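Local structure of protein Niban 2 (Homo sapiens, 7CTP) at residues A[360-364]-A[440-444]; A[393-397]-A[437-441]; A[404-409]-A[432-437]; A[408-413]-A[425-429]. The protein may suppress apoptosis and promote melanoma cell invasion, and is represented here by a large N-terminal part that includes its PH domain. One frame throughout, in Å; residues are numbered along the deposited sequence.

Contact 1: A[360-364]-A[440-444]; sequences VRDVF and MDNAV
M440, F364 and V360 give up most of the 270 Å² buried between two helical segments, 360-364 and 440-444. Both have regular alpha-helical backbone, each closing one i to i+4 bond (F364 N to V360 O 2.9 Å, V444 N to M440 O 3.0 Å). Their local axes run the same way at 33° (signed -33°), 10.6 Å apart at closest, and the nearest CA atoms are those of V360 and M440, 6.3 Å apart. M440 starts sideways, but chi1 t and chi2 p swing its end across the gap. M440 CE reaches V360 O at 3.5 Å and V363 CG1 at 3.6 Å, and M440 SD lies 3.9 Å from F364 CB. This is parallel packing of neighbouring helices, 342-378 and 422-455, within the long-helix body of the Niban chain, built without a hydrogen bond between the two segments. V360, chi1 t, points toward the other helix and sets CG1 3.8 Å from M440 CB. F364, chi1 t and chi2 65°, lays one ring face under A443: the A443 CB is 4.0 Å from the ring centroid and 8° off its normal, a CH-pi contact. V444 CG1 approaches F364 CD1 to 3.9 Å. Helix 464-511 completes the packing, with L472 and V475 against F364 and Y479 against V360, while R361, whose CB is directed away, forms a salt bridge with D480.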
# COMPACT_ATOMS: atom_id res chain seq x y z
N VAL A 360 12.67 -15.46 -2.42
CA VAL A 360 13.36 -14.74 -1.35
C VAL A 360 14.30 -15.68 -0.60
O VAL A 360 15.46 -15.35 -0.33
CB VAL A 360 12.34 -14.10 -0.40
CG1 VAL A 360 13.05 -13.61 0.87
CG2 VAL A 360 11.62 -12.96 -1.11
N ARG A 361 13.80 -16.87 -0.27
CA ARG A 361 14.61 -17.88 0.42
C ARG A 361 15.84 -18.24 -0.41
O ARG A 361 16.96 -18.30 0.12
CB ARG A 361 13.76 -19.11 0.69
CG ARG A 361 14.34 -20.13 1.68
CD ARG A 361 13.61 -21.46 1.54
NE ARG A 361 13.77 -22.35 2.69
CZ ARG A 361 14.77 -23.22 2.83
NH1 ARG A 361 15.69 -23.32 1.88
NH2 ARG A 361 14.83 -23.99 3.90
N ASP A 362 15.65 -18.45 -1.71
CA ASP A 362 16.77 -18.85 -2.56
C ASP A 362 17.79 -17.73 -2.69
O ASP A 362 19.00 -17.98 -2.68
CB ASP A 362 16.25 -19.27 -3.94
CG ASP A 362 15.38 -20.51 -3.88
OD1 ASP A 362 15.33 -21.16 -2.80
OD2 ASP A 362 14.75 -20.85 -4.90
N VAL A 363 17.33 -16.48 -2.80
CA VAL A 363 18.26 -15.36 -2.89
C VAL A 363 19.03 -15.20 -1.59
O VAL A 363 20.24 -14.93 -1.59
CB VAL A 363 17.50 -14.07 -3.27
CG1 VAL A 363 18.37 -12.85 -3.05
CG2 VAL A 363 17.05 -14.13 -4.74
N PHE A 364 18.34 -15.36 -0.46
CA PHE A 364 18.98 -15.28 0.84
C PHE A 364 20.06 -16.35 0.98
O PHE A 364 21.20 -16.07 1.37
CB PHE A 364 17.93 -15.44 1.94
CG PHE A 364 18.50 -15.57 3.32
CD1 PHE A 364 19.20 -14.53 3.90
CD2 PHE A 364 18.32 -16.74 4.04
CE1 PHE A 364 19.72 -14.65 5.18
CE2 PHE A 364 18.84 -16.87 5.32
CZ PHE A 364 19.54 -15.82 5.88
N MET A 440 12.60 -10.79 3.88
CA MET A 440 14.03 -10.79 3.56
C MET A 440 14.82 -9.98 4.58
O MET A 440 15.88 -10.42 5.05
CB MET A 440 14.26 -10.26 2.15
CG MET A 440 15.73 -10.15 1.77
SD MET A 440 16.51 -11.78 1.60
CE MET A 440 16.33 -12.00 -0.16
N ASP A 441 14.31 -8.80 4.96
CA ASP A 441 15.01 -8.00 5.95
C ASP A 441 15.09 -8.73 7.28
O ASP A 441 16.12 -8.69 7.96
CB ASP A 441 14.33 -6.64 6.13
CG ASP A 441 15.20 -5.64 6.88
OD1 ASP A 441 16.38 -5.46 6.51
OD2 ASP A 441 14.69 -5.01 7.84
N ASN A 442 14.00 -9.40 7.67
CA ASN A 442 14.03 -10.16 8.92
C ASN A 442 15.05 -11.29 8.84
O ASN A 442 15.74 -11.58 9.83
CB ASN A 442 12.65 -10.71 9.24
CG ASN A 442 11.63 -9.61 9.53
OD1 ASN A 442 11.98 -8.43 9.65
ND2 ASN A 442 10.36 -9.99 9.64
N ALA A 443 15.18 -11.93 7.68
CA ALA A 443 16.12 -13.04 7.55
C ALA A 443 17.56 -12.57 7.71
O ALA A 443 18.35 -13.19 8.42
CB ALA A 443 15.92 -13.76 6.22
N VAL A 444 17.91 -11.46 7.05
CA VAL A 444 19.30 -11.00 7.14
C VAL A 444 19.57 -10.39 8.50
O VAL A 444 20.67 -10.54 9.05
CB VAL A 444 19.63 -10.03 5.99
CG1 VAL A 444 19.49 -10.75 4.65
CG2 VAL A 444 18.78 -8.79 6.06

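Contact 2: A[393-397]-A[437-441]; sequences RLAYH and REQMD
Segment 393-397, a short loop with a 3-10 turn at L394-A395, lies against segment 437-441 of helix 422-455, with 329 Å² buried and the CA atoms of A395 and D441 5.0 Å apart. R393 has its CB directed away from the helix; Y396 N donates to R393 O at 3.0 Å, and H397 N bonds L394 O at 3.0 Å. L394 (chi1 t, chi2 p) leaves sideways but brings CD2 to 3.6 Å from M440 SD. A395 has its CB directed toward the helix, its small side chain allowing close approach: CB lies 3.5 Å from D441 N and 3.7 Å from M440 CG, while A395 O sits 3.4 Å from R437 CG. A395 N binds water 1 at 3.0 Å, which donates to D441 OD1 at 2.8 Å. Y396, chi1 m, carries its ring alongside R437: Y396 CE1 lies over a face of the guanidinium, 3.7 Å from R437 NH1, which meets the ring at its edge. Y396 OH reaches water 2 at 2.6 Å, and that water donates to D441 OD2 at 2.7 Å. No direct hydrogen bond crosses; D441 also forms a salt bridge with R60, and R437 NH1 bonds H192. The loop between helices 384-391 and 402-405 thus packs on helix 422-455 beside V360 and V363 of helix 342-378, where H192, on the C-terminal helix of the PH domain (176-194), joins that domain to the helical body.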
# COMPACT_ATOMS: atom_id res chain seq x y z
N ARG A 393 21.87 -5.14 3.85
CA ARG A 393 21.05 -4.31 2.98
C ARG A 393 20.34 -5.09 1.88
O ARG A 393 19.74 -4.47 0.99
CB ARG A 393 21.91 -3.22 2.35
CG ARG A 393 22.72 -2.45 3.35
CD ARG A 393 23.29 -1.18 2.76
NE ARG A 393 23.61 -0.26 3.84
CZ ARG A 393 22.84 0.77 4.19
NH1 ARG A 393 21.73 1.04 3.52
NH2 ARG A 393 23.21 1.54 5.20
N LEU A 394 20.41 -6.42 1.93
CA LEU A 394 19.91 -7.25 0.83
C LEU A 394 18.45 -6.97 0.51
O LEU A 394 18.06 -6.92 -0.67
CB LEU A 394 20.11 -8.73 1.18
CG LEU A 394 19.57 -9.77 0.20
CD1 LEU A 394 20.16 -9.55 -1.19
CD2 LEU A 394 19.89 -11.17 0.70
N ALA A 395 17.62 -6.76 1.53
CA ALA A 395 16.19 -6.59 1.27
C ALA A 395 15.90 -5.36 0.44
O ALA A 395 14.80 -5.25 -0.12
CB ALA A 395 15.41 -6.54 2.58
N TYR A 396 16.84 -4.43 0.33
CA TYR A 396 16.66 -3.20 -0.43
C TYR A 396 17.55 -3.14 -1.67
O TYR A 396 17.65 -2.07 -2.29
CB TYR A 396 16.92 -1.99 0.47
CG TYR A 396 16.03 -1.99 1.68
CD1 TYR A 396 14.74 -1.46 1.63
CD2 TYR A 396 16.44 -2.58 2.88
CE1 TYR A 396 13.91 -1.49 2.72
CE2 TYR A 396 15.61 -2.61 3.98
CZ TYR A 396 14.35 -2.06 3.89
OH TYR A 396 13.51 -2.09 4.98
N HIS A 397 18.19 -4.24 -2.04
CA HIS A 397 19.09 -4.24 -3.17
C HIS A 397 18.28 -4.05 -4.45
O HIS A 397 17.37 -4.85 -4.71
CB HIS A 397 19.89 -5.54 -3.24
CG HIS A 397 21.10 -5.45 -4.11
ND1 HIS A 397 21.04 -5.48 -5.48
CD2 HIS A 397 22.42 -5.34 -3.80
CE1 HIS A 397 22.26 -5.39 -5.99
NE2 HIS A 397 23.11 -5.31 -4.98
N ARG A 437 9.73 -8.12 1.04
CA ARG A 437 10.82 -7.26 1.50
C ARG A 437 11.00 -7.38 3.01
O ARG A 437 12.13 -7.49 3.50
CB ARG A 437 10.54 -5.81 1.11
CG ARG A 437 11.74 -4.88 1.28
CD ARG A 437 11.43 -3.47 0.79
NE ARG A 437 10.48 -2.79 1.68
CZ ARG A 437 10.22 -1.48 1.63
NH1 ARG A 437 10.86 -0.72 0.75
NH2 ARG A 437 9.35 -0.94 2.48
N GLU A 438 9.89 -7.38 3.74
CA GLU A 438 9.95 -7.53 5.20
C GLU A 438 10.60 -8.84 5.59
O GLU A 438 11.48 -8.88 6.45
CB GLU A 438 8.54 -7.43 5.78
CG GLU A 438 7.94 -6.03 5.66
CD GLU A 438 6.44 -6.00 5.93
OE1 GLU A 438 5.92 -4.89 6.17
OE2 GLU A 438 5.79 -7.07 5.89
N GLN A 439 10.19 -9.94 4.95
CA GLN A 439 10.71 -11.25 5.36
C GLN A 439 12.18 -11.40 4.99
O GLN A 439 12.94 -12.05 5.72
CB GLN A 439 9.87 -12.36 4.76
CG GLN A 439 8.47 -12.45 5.36
CD GLN A 439 8.48 -12.32 6.88
OE1 GLN A 439 9.09 -13.12 7.58
NE2 GLN A 439 7.80 -11.30 7.39
N MET A 440 12.60 -10.79 3.88
CA MET A 440 14.03 -10.79 3.56
C MET A 440 14.82 -9.98 4.58
O MET A 440 15.88 -10.42 5.05
CB MET A 440 14.26 -10.26 2.15
CG MET A 440 15.73 -10.15 1.77
SD MET A 440 16.51 -11.78 1.60
CE MET A 440 16.33 -12.00 -0.16
N ASP A 441 14.31 -8.80 4.96
CA ASP A 441 15.01 -8.00 5.95
C ASP A 441 15.09 -8.73 7.28
O ASP A 441 16.12 -8.69 7.96
CB ASP A 441 14.33 -6.64 6.13
CG ASP A 441 15.20 -5.64 6.88
OD1 ASP A 441 16.38 -5.46 6.51
OD2 ASP A 441 14.69 -5.01 7.84
O HOH W 1 18.07 -5.60 4.26
O HOH W 2 14.52 -2.40 7.33

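Contact 3: A[404-409]-A[432-437]; sequences CYEKME and AQIHMR
At the apolar centre, M408 SD meets M436 CE at 3.6 Å and M408 CE meets A432 CB at 3.8 Å; M408 is coiled m, m, m, its CB directed toward segment 432-437 of the regular helix 422-455. M436 (m, t, t) places its SD 3.7 Å from C404 O. Segment 404-409 keeps helical phi/psi, but bonds i to i+3 (K407 N to C404 O 3.1 Å, M408 N to Y405 O 3.0 Å, E409 N to E406 O 3.1 Å). Nearest CA pairs are Y405-Q433 at 5.7 Å and C404-M436 at 7.6 Å. Beside them Y405 (chi1 m) sets CE1 4.4 Å from M436 CB and OH 3.4 Å from R437 CB, at the ring edge. R191, on the C-terminal helix of the PH domain (176-194), makes a cation-pi contact with Y405 and bonds Q433 OE1, placing the contact where the helical body meets that domain. Toward the polar edge, Q433 (m, t) donates NE2 to Y405 O at 3.0 Å, N-H...O angle 142°, and to water 3 at 3.0 Å, which bonds E409 OE1 at 3.1 Å. One amide joins a carbonyl, a hydrated carboxylate and the arginine, closing an interior of M408, M436 and A432.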
# COMPACT_ATOMS: atom_id res chain seq x y z
N CYS A 404 12.54 -11.81 -7.02
CA CYS A 404 11.46 -12.15 -6.10
C CYS A 404 10.19 -11.40 -6.45
O CYS A 404 9.11 -11.99 -6.56
CB CYS A 404 11.87 -11.83 -4.65
SG CYS A 404 13.53 -12.37 -4.18
N TYR A 405 10.30 -10.08 -6.63
CA TYR A 405 9.13 -9.25 -6.92
C TYR A 405 8.48 -9.69 -8.23
O TYR A 405 7.25 -9.70 -8.35
CB TYR A 405 9.55 -7.78 -6.99
CG TYR A 405 10.07 -7.18 -5.68
CD1 TYR A 405 9.56 -7.57 -4.45
CD2 TYR A 405 11.08 -6.21 -5.68
CE1 TYR A 405 10.03 -7.02 -3.24
CE2 TYR A 405 11.55 -5.64 -4.49
CZ TYR A 405 11.02 -6.06 -3.28
OH TYR A 405 11.47 -5.51 -2.10
N GLU A 406 9.30 -10.09 -9.21
CA GLU A 406 8.81 -10.50 -10.53
C GLU A 406 7.84 -11.67 -10.45
O GLU A 406 7.00 -11.83 -11.34
CB GLU A 406 9.98 -10.85 -11.44
CG GLU A 406 9.61 -11.08 -12.92
CD GLU A 406 9.25 -12.53 -13.24
OE1 GLU A 406 9.50 -13.43 -12.41
OE2 GLU A 406 8.70 -12.77 -14.34
N LYS A 407 7.94 -12.50 -9.40
CA LYS A 407 7.04 -13.65 -9.29
C LYS A 407 5.58 -13.23 -9.20
O LYS A 407 4.69 -14.00 -9.57
CB LYS A 407 7.42 -14.52 -8.09
CG LYS A 407 8.82 -15.10 -8.14
CD LYS A 407 9.01 -16.02 -9.35
CE LYS A 407 10.31 -16.81 -9.22
NZ LYS A 407 10.76 -17.37 -10.54
N MET A 408 5.31 -12.01 -8.74
CA MET A 408 3.93 -11.56 -8.60
C MET A 408 3.32 -11.04 -9.89
O MET A 408 2.10 -10.88 -9.94
CB MET A 408 3.81 -10.47 -7.53
CG MET A 408 4.14 -10.91 -6.12
SD MET A 408 3.28 -12.40 -5.60
CE MET A 408 1.56 -11.95 -5.84
N GLU A 409 4.12 -10.77 -10.92
CA GLU A 409 3.54 -10.11 -12.08
C GLU A 409 2.65 -11.03 -12.90
O GLU A 409 1.88 -10.54 -13.73
CB GLU A 409 4.63 -9.48 -12.94
CG GLU A 409 5.15 -8.19 -12.30
CD GLU A 409 6.61 -7.94 -12.54
OE1 GLU A 409 7.27 -7.42 -11.62
OE2 GLU A 409 7.09 -8.22 -13.66
N ALA A 432 1.84 -8.19 -1.42
CA ALA A 432 2.69 -9.38 -1.40
C ALA A 432 4.17 -9.01 -1.49
O ALA A 432 5.01 -9.61 -0.81
CB ALA A 432 2.31 -10.33 -2.54
N GLN A 433 4.51 -8.03 -2.33
CA GLN A 433 5.91 -7.64 -2.50
C GLN A 433 6.45 -6.98 -1.24
O GLN A 433 7.60 -7.20 -0.86
CB GLN A 433 6.05 -6.73 -3.72
CG GLN A 433 5.73 -7.46 -5.01
CD GLN A 433 5.75 -6.58 -6.24
OE1 GLN A 433 5.58 -5.36 -6.16
NE2 GLN A 433 5.96 -7.20 -7.40
N ILE A 434 5.63 -6.17 -0.57
CA ILE A 434 6.08 -5.56 0.68
C ILE A 434 6.36 -6.63 1.73
O ILE A 434 7.36 -6.57 2.45
CB ILE A 434 5.05 -4.53 1.18
CG1 ILE A 434 5.18 -3.21 0.40
CG2 ILE A 434 5.22 -4.25 2.68
CD1 ILE A 434 6.51 -2.50 0.58
N HIS A 435 5.50 -7.65 1.82
CA HIS A 435 5.76 -8.76 2.73
C HIS A 435 7.07 -9.45 2.38
O HIS A 435 7.83 -9.85 3.28
CB HIS A 435 4.62 -9.79 2.71
CG HIS A 435 3.36 -9.33 3.36
ND1 HIS A 435 3.30 -8.88 4.67
CD2 HIS A 435 2.08 -9.28 2.90
CE1 HIS A 435 2.06 -8.56 4.97
NE2 HIS A 435 1.30 -8.80 3.92
N MET A 436 7.36 -9.62 1.09
CA MET A 436 8.62 -10.26 0.71
C MET A 436 9.81 -9.45 1.17
O MET A 436 10.81 -10.00 1.65
CB MET A 436 8.68 -10.48 -0.81
CG MET A 436 7.74 -11.54 -1.31
SD MET A 436 7.77 -11.60 -3.11
CE MET A 436 6.12 -12.23 -3.41
N ARG A 437 9.73 -8.12 1.04
CA ARG A 437 10.82 -7.26 1.50
C ARG A 437 11.00 -7.38 3.01
O ARG A 437 12.13 -7.49 3.50
CB ARG A 437 10.54 -5.81 1.11
CG ARG A 437 11.74 -4.88 1.28
CD ARG A 437 11.43 -3.47 0.79
NE ARG A 437 10.48 -2.79 1.68
CZ ARG A 437 10.22 -1.48 1.63
NH1 ARG A 437 10.86 -0.72 0.75
NH2 ARG A 437 9.35 -0.94 2.48
O HOH W 3 6.67 -5.24 -9.51

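Contact 4: A[408-413]-A[425-429]; sequences MESLRL and TSVFK
K429 and T425 supply the largest areas on segment 425-429 of helix 422-455, and facing them the segment 408-413 passes from a turn (L411 N to M408 O 2.9 Å) into an extended path from L411, phi/psi -64/131, to L413, -114/134. The CA of M408 lies 5.8 Å from that of K429, and the CA of L413 5.6 Å from that of T425. K429 has chi1 m and chi2 t, but chi3 is near eclipsed at 14°; its aliphatic stem runs along the turn, with CD 3.6 Å from M408 O and CG 3.5 Å from L411 CD2. L411 (t, p) points to the helix and also sets CD2 4.3 Å from F428 CB. T425, chi1 m, puts CG2 3.4 Å from L411 O and turns OG1 to accept from L413 N at 3.1 Å, with an N-H...O angle of 151°; OG1 also bonds D421 O. L413 (m, t) carries CD1 to 3.8 Å from F428 CD2, the ring having chi1 m. F428 also packs on F490, A494 and Q497 of helix 464-511. R412, whose CB is directed away, makes a cation-pi contact with F420. L413 and D421 are further joined by backbone hydrogen bonds, so this is a connecting loop folded back along the first turns of the helix it leads into, 422-455.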
# COMPACT_ATOMS: atom_id res chain seq x y z
N MET A 408 5.31 -12.01 -8.74
CA MET A 408 3.93 -11.56 -8.60
C MET A 408 3.32 -11.04 -9.89
O MET A 408 2.10 -10.88 -9.94
CB MET A 408 3.81 -10.47 -7.53
CG MET A 408 4.14 -10.91 -6.12
SD MET A 408 3.28 -12.40 -5.60
CE MET A 408 1.56 -11.95 -5.84
N GLU A 409 4.12 -10.77 -10.92
CA GLU A 409 3.54 -10.11 -12.08
C GLU A 409 2.65 -11.03 -12.90
O GLU A 409 1.88 -10.54 -13.73
CB GLU A 409 4.63 -9.48 -12.94
CG GLU A 409 5.15 -8.19 -12.30
CD GLU A 409 6.61 -7.94 -12.54
OE1 GLU A 409 7.27 -7.42 -11.62
OE2 GLU A 409 7.09 -8.22 -13.66
N SER A 410 2.69 -12.34 -12.65
CA SER A 410 1.73 -13.24 -13.28
C SER A 410 0.40 -13.32 -12.54
O SER A 410 -0.51 -14.03 -12.99
CB SER A 410 2.34 -14.65 -13.42
OG SER A 410 2.60 -15.22 -12.15
N LEU A 411 0.25 -12.60 -11.43
CA LEU A 411 -1.00 -12.65 -10.68
C LEU A 411 -2.15 -12.09 -11.51
O LEU A 411 -2.04 -11.01 -12.08
CB LEU A 411 -0.88 -11.86 -9.38
CG LEU A 411 -2.20 -11.75 -8.60
CD1 LEU A 411 -2.69 -13.13 -8.19
CD2 LEU A 411 -2.07 -10.83 -7.40
N ARG A 412 -3.24 -12.84 -11.56
CA ARG A 412 -4.49 -12.37 -12.16
C ARG A 412 -5.65 -12.90 -11.33
O ARG A 412 -5.83 -14.11 -11.22
CB ARG A 412 -4.62 -12.80 -13.62
CG ARG A 412 -3.62 -12.11 -14.54
CD ARG A 412 -3.84 -12.43 -16.01
NE ARG A 412 -5.05 -11.79 -16.55
CZ ARG A 412 -6.22 -12.39 -16.67
NH1 ARG A 412 -6.36 -13.66 -16.31
NH2 ARG A 412 -7.27 -11.74 -17.17
N LEU A 413 -6.43 -11.99 -10.73
CA LEU A 413 -7.51 -12.33 -9.82
C LEU A 413 -8.84 -11.95 -10.44
O LEU A 413 -8.99 -10.84 -10.98
CB LEU A 413 -7.36 -11.62 -8.47
CG LEU A 413 -6.23 -12.02 -7.53
CD1 LEU A 413 -6.06 -10.97 -6.44
CD2 LEU A 413 -6.48 -13.39 -6.92
N THR A 425 -6.06 -7.12 -8.07
CA THR A 425 -4.78 -7.63 -8.54
C THR A 425 -3.64 -6.67 -8.23
O THR A 425 -2.60 -7.06 -7.69
CB THR A 425 -4.85 -7.92 -10.04
OG1 THR A 425 -5.78 -8.99 -10.26
CG2 THR A 425 -3.48 -8.33 -10.56
N SER A 426 -3.83 -5.39 -8.56
CA SER A 426 -2.80 -4.39 -8.31
C SER A 426 -2.46 -4.29 -6.82
O SER A 426 -1.29 -4.35 -6.43
CB SER A 426 -3.25 -3.03 -8.84
OG SER A 426 -2.29 -2.03 -8.53
N VAL A 427 -3.49 -4.12 -5.98
CA VAL A 427 -3.26 -3.94 -4.55
C VAL A 427 -2.56 -5.16 -3.96
O VAL A 427 -1.63 -5.04 -3.15
CB VAL A 427 -4.60 -3.65 -3.84
CG1 VAL A 427 -4.45 -3.82 -2.34
CG2 VAL A 427 -5.07 -2.24 -4.19
N PHE A 428 -2.97 -6.36 -4.38
CA PHE A 428 -2.44 -7.55 -3.73
C PHE A 428 -1.05 -7.92 -4.24
O PHE A 428 -0.28 -8.54 -3.50
CB PHE A 428 -3.45 -8.68 -3.88
CG PHE A 428 -4.65 -8.49 -2.98
CD1 PHE A 428 -4.46 -8.23 -1.63
CD2 PHE A 428 -5.93 -8.51 -3.49
CE1 PHE A 428 -5.55 -8.02 -0.79
CE2 PHE A 428 -7.02 -8.31 -2.66
CZ PHE A 428 -6.83 -8.06 -1.32
N LYS A 429 -0.68 -7.49 -5.44
CA LYS A 429 0.72 -7.60 -5.84
C LYS A 429 1.60 -6.69 -5.00
O LYS A 429 2.68 -7.09 -4.57
CB LYS A 429 0.89 -7.28 -7.32
CG LYS A 429 0.13 -8.22 -8.22
CD LYS A 429 0.21 -7.82 -9.69
CE LYS A 429 1.29 -6.79 -9.96
NZ LYS A 429 1.28 -6.40 -11.40

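From the N-terminal side, helix 342-378 enters first at 360-364, and contact 1 closes the longest loop, 75 residues, onto helix 422-455. Segment 393-397 follows and contact 2 ends on the same part of that helix, sharing M440 and D441 with contact 1; L394 packs against V363, F364 and V444. Contacts 3 and 4 lie within both loops; their first segments, 404-409 and 408-413, overlap at M408 and E409. The partners step back along helix 422-455, from 440-444 to 425-429, as the chain advances, and no loop crosses another. R437 serves contacts 2 and 3, and C404 touches V360 and V363. All four meet helix 422-455: contact 1 brings helix 342-378 to it, contacts 2 to 4 the chain from 393 to 413.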